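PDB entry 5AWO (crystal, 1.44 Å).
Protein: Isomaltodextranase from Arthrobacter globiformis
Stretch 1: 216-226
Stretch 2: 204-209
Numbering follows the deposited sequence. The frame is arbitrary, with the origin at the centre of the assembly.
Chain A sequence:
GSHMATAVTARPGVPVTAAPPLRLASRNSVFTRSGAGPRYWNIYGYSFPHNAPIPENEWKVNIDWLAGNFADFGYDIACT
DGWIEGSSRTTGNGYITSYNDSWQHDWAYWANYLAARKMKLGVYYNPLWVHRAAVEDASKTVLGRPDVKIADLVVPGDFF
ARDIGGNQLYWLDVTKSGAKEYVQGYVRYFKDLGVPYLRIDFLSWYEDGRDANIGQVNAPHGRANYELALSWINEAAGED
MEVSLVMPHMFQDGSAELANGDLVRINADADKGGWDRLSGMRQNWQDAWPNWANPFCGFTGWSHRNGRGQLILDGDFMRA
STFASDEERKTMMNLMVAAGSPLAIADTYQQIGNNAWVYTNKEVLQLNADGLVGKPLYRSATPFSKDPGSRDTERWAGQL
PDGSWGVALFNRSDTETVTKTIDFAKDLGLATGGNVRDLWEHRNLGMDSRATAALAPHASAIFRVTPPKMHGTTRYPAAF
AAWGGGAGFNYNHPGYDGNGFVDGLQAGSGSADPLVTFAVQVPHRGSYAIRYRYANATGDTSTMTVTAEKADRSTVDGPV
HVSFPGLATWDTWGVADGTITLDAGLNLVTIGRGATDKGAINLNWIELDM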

# COMPACT_ATOMS: atom_id res chain seq x y z
N GLN A 216 5.51 -7.12 27.42
CA GLN A 216 5.00 -8.42 27.02
C GLN A 216 3.49 -8.37 27.08
O GLN A 216 2.89 -7.97 28.10
CB GLN A 216 5.46 -9.55 27.97
CG GLN A 216 6.94 -9.62 28.22
CD GLN A 216 7.73 -9.95 26.99
OE1 GLN A 216 7.23 -10.62 26.08
NE2 GLN A 216 9.00 -9.53 26.97
N VAL A 217 2.84 -8.74 25.99
CA VAL A 217 1.39 -8.69 25.96
C VAL A 217 0.72 -10.07 25.91
O VAL A 217 -0.38 -10.23 26.40
CB VAL A 217 0.89 -7.82 24.80
CG1 VAL A 217 1.23 -6.36 25.09
CG2 VAL A 217 1.44 -8.26 23.47
N ASN A 218 1.37 -11.03 25.25
CA ASN A 218 0.88 -12.42 25.25
C ASN A 218 1.98 -13.38 24.83
O ASN A 218 3.13 -12.97 24.65
CB ASN A 218 -0.42 -12.55 24.43
CG ASN A 218 -0.28 -12.18 22.96
OD1 ASN A 218 0.58 -12.71 22.22
ND2 ASN A 218 -1.16 -11.31 22.52
N ALA A 219 1.65 -14.67 24.70
CA ALA A 219 2.62 -15.64 24.22
C ALA A 219 3.09 -15.33 22.81
O ALA A 219 2.29 -14.91 21.98
CB ALA A 219 2.01 -17.04 24.25
N PRO A 220 4.39 -15.54 22.52
CA PRO A 220 4.86 -15.49 21.15
C PRO A 220 4.43 -16.73 20.36
O PRO A 220 4.22 -17.80 20.96
CB PRO A 220 6.38 -15.46 21.32
CG PRO A 220 6.60 -16.28 22.53
CD PRO A 220 5.46 -15.98 23.44
N HIS A 221 4.36 -16.62 19.05
CA HIS A 221 4.08 -17.79 18.20
C HIS A 221 5.13 -18.11 17.17
O HIS A 221 5.08 -19.18 16.56
CB HIS A 221 2.68 -17.67 17.60
CG HIS A 221 1.64 -17.62 18.66
ND1 HIS A 221 1.30 -16.46 19.31
CD2 HIS A 221 0.99 -18.62 19.31
CE1 HIS A 221 0.43 -16.73 20.27
NE2 HIS A 221 0.23 -18.04 20.30
N GLY A 222 6.12 -17.21 17.02
CA GLY A 222 7.30 -17.48 16.23
C GLY A 222 7.20 -17.10 14.76
O GLY A 222 6.10 -16.97 14.20
N ARG A 223 8.36 -17.03 14.14
CA ARG A 223 8.49 -16.53 12.78
C ARG A 223 7.90 -17.49 11.75
O ARG A 223 7.21 -17.08 10.82
CB ARG A 223 9.97 -16.28 12.49
CG ARG A 223 10.25 -15.69 11.13
CD ARG A 223 9.64 -14.32 11.02
NE ARG A 223 9.97 -13.73 9.73
CZ ARG A 223 9.44 -12.61 9.25
NH1 ARG A 223 8.55 -11.95 9.97
NH2 ARG A 223 9.83 -12.15 8.07
N ALA A 224 8.18 -18.78 11.88
CA ALA A 224 7.71 -19.72 10.89
C ALA A 224 6.19 -19.79 10.91
O ALA A 224 5.54 -19.84 9.86
CB ALA A 224 8.33 -21.11 11.13
N ASN A 225 5.61 -19.76 12.10
CA ASN A 225 4.16 -19.81 12.24
C ASN A 225 3.49 -18.56 11.66
O ASN A 225 2.45 -18.65 11.03
CB ASN A 225 3.76 -20.00 13.69
CG ASN A 225 4.00 -21.41 14.18
OD1 ASN A 225 4.13 -22.34 13.38
ND2 ASN A 225 4.06 -21.58 15.48
N TYR A 226 4.10 -17.41 11.88
CA TYR A 226 3.62 -16.16 11.30
C TYR A 226 3.64 -16.20 9.78
O TYR A 226 2.66 -15.84 9.11
CB TYR A 226 4.51 -15.03 11.80
CG TYR A 226 4.15 -13.63 11.32
CD1 TYR A 226 2.96 -13.04 11.71
CD2 TYR A 226 5.01 -12.91 10.53
CE1 TYR A 226 2.64 -11.76 11.30
CE2 TYR A 226 4.71 -11.62 10.13
CZ TYR A 226 3.53 -11.05 10.52
OH TYR A 226 3.21 -9.75 10.14
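Stretch 2 (204-209) SWYEDG

Stretch 2 is the last turn of a helix, Ser-204 to Asp-208, followed by Gly-209, which leaves helical geometry with phi/psi of 63/19°. It lies against stretch 1 in antiparallel order: the CA atoms of Pro-220 and Asp-208 are 4.0 Å apart and those of His-221 and Glu-207 5.2 Å, while Gly-209 meets Val-217 and Asn-218. Together the two stretches bury 726 Å².

The carbonyls near the end of a helix lack intrahelical donors, and stretch 1 supplies donors to three here: Tyr-206 O, Glu-207 O and Gly-209 O. Asp-208 O receives none from it; its nearest atom there is Pro-220 CB, at 3.5 Å. Inside the turn, Asp-208 N bonds to Ser-204 O at 3.1 Å, and Gly-209 N reaches Trp-205 O at 2.9 Å in a weak bond. Tyr-206 O instead accepts from His-221 ND1 at 2.8 Å (angle 153°), which places the proton on ND1; a weak bond from His-221 N to Tyr-206 O, 3.2 Å and 120°, adds little. Glu-207 O takes two amides, His-221 N at 3.1 Å (150°) and Gly-222 N at 2.9 Å (152°). Gly-209 O is met nearly head-on by Val-217 N at 2.8 Å (169°), with Asn-218 N to Gly-209 O weak at 3.4 Å.

Gly-209 has little room for a side chain. An ideal CB on Gly-209 would lie 2.0 Å from Asn-218 O and 3.0 Å from Ala-219 C, both clashes, and the positive phi independently favours glycine. Gly-209 CA approaches Asn-218 O at 3.3 Å in a CA-H...O contact.

The imidazole of His-221 is held at both nitrogens, since NE2 is bonded elsewhere in the structure. Its plane lies 4° from that of Tyr-206, but the rings are slid apart and barely overlap; it is His-221 CB that sits over the tyrosine face, 3.7 Å from the ring centroid of Tyr-206. Likewise, Val-217 CG2 stands 3.7 Å from the centroid of the five-membered ring of Trp-205, 23° off its normal.

Beyond His-221, Gly-222 occupies the N-cap of the second helix, and Gly-222 O accepts from Tyr-226 N at 3.1 Å. Asn-225 ND2 donates to His-221 O at 2.8 Å, tying the loop to that helix. Glu-207, with chi1 and chi2 both t, extends to Arg-223: NH1 of Arg-223 and OE2 of Glu-207 form a salt bridge at 3.0 Å (161°), the carboxylate oxygen lying near the guanidinium plane. A water lies within hydrogen-bonding distance of Glu-207 OE1 at 2.9 Å and accepts a weak bond from Arg-223 NH1 at 3.1 Å. Glu-207 CB packs over the Tyr-226 ring, 4.3 Å from its centroid.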

# COMPACT_ATOMS: atom_id res chain seq x y z
N SER A 204 1.72 -8.26 15.15
CA SER A 204 2.96 -8.30 15.90
C SER A 204 2.75 -8.97 17.25
O SER A 204 3.62 -9.68 17.76
CB SER A 204 3.53 -6.89 16.06
OG SER A 204 2.59 -5.96 16.62
N TRP A 205 1.57 -8.76 17.83
CA TRP A 205 1.26 -9.42 19.11
C TRP A 205 1.15 -10.94 18.96
O TRP A 205 1.68 -11.67 19.81
CB TRP A 205 0.00 -8.85 19.73
CG TRP A 205 0.10 -7.42 20.19
CD1 TRP A 205 0.97 -6.46 19.77
CD2 TRP A 205 -0.73 -6.79 21.19
NE1 TRP A 205 0.73 -5.28 20.44
CE2 TRP A 205 -0.30 -5.45 21.31
CE3 TRP A 205 -1.78 -7.24 22.00
CZ2 TRP A 205 -0.90 -4.55 22.20
CZ3 TRP A 205 -2.37 -6.34 22.89
CH2 TRP A 205 -1.93 -5.02 22.99
N TYR A 206 0.53 -11.41 17.89
CA TYR A 206 0.62 -12.86 17.54
C TYR A 206 2.08 -13.31 17.36
O TYR A 206 2.52 -14.30 17.94
CB TYR A 206 -0.18 -13.16 16.27
CG TYR A 206 0.05 -14.57 15.79
CD1 TYR A 206 -0.64 -15.63 16.36
CD2 TYR A 206 0.97 -14.85 14.79
CE1 TYR A 206 -0.40 -16.93 15.95
CE2 TYR A 206 1.21 -16.15 14.38
CZ TYR A 206 0.51 -17.18 14.98
OH TYR A 206 0.80 -18.47 14.53
N GLU A 207 2.83 -12.59 16.55
CA GLU A 207 4.17 -13.05 16.13
C GLU A 207 5.15 -13.23 17.28
O GLU A 207 5.74 -14.33 17.44
CB GLU A 207 4.76 -12.11 15.08
CG GLU A 207 6.13 -12.57 14.57
CD GLU A 207 6.68 -11.81 13.39
OE1 GLU A 207 6.22 -10.68 13.09
OE2 GLU A 207 7.62 -12.36 12.75
N ASP A 208 5.35 -12.19 18.08
CA ASP A 208 6.29 -12.34 19.20
C ASP A 208 5.76 -11.91 20.57
O ASP A 208 6.50 -11.93 21.54
CB ASP A 208 7.66 -11.71 18.86
CG ASP A 208 7.63 -10.23 18.87
OD1 ASP A 208 6.54 -9.67 19.12
OD2 ASP A 208 8.70 -9.64 18.62
N GLY A 209 4.48 -11.63 20.68
CA GLY A 209 3.89 -11.31 21.96
C GLY A 209 4.42 -10.06 22.65
O GLY A 209 4.23 -9.92 23.88
O HOH W 1 7.28 -9.28 10.72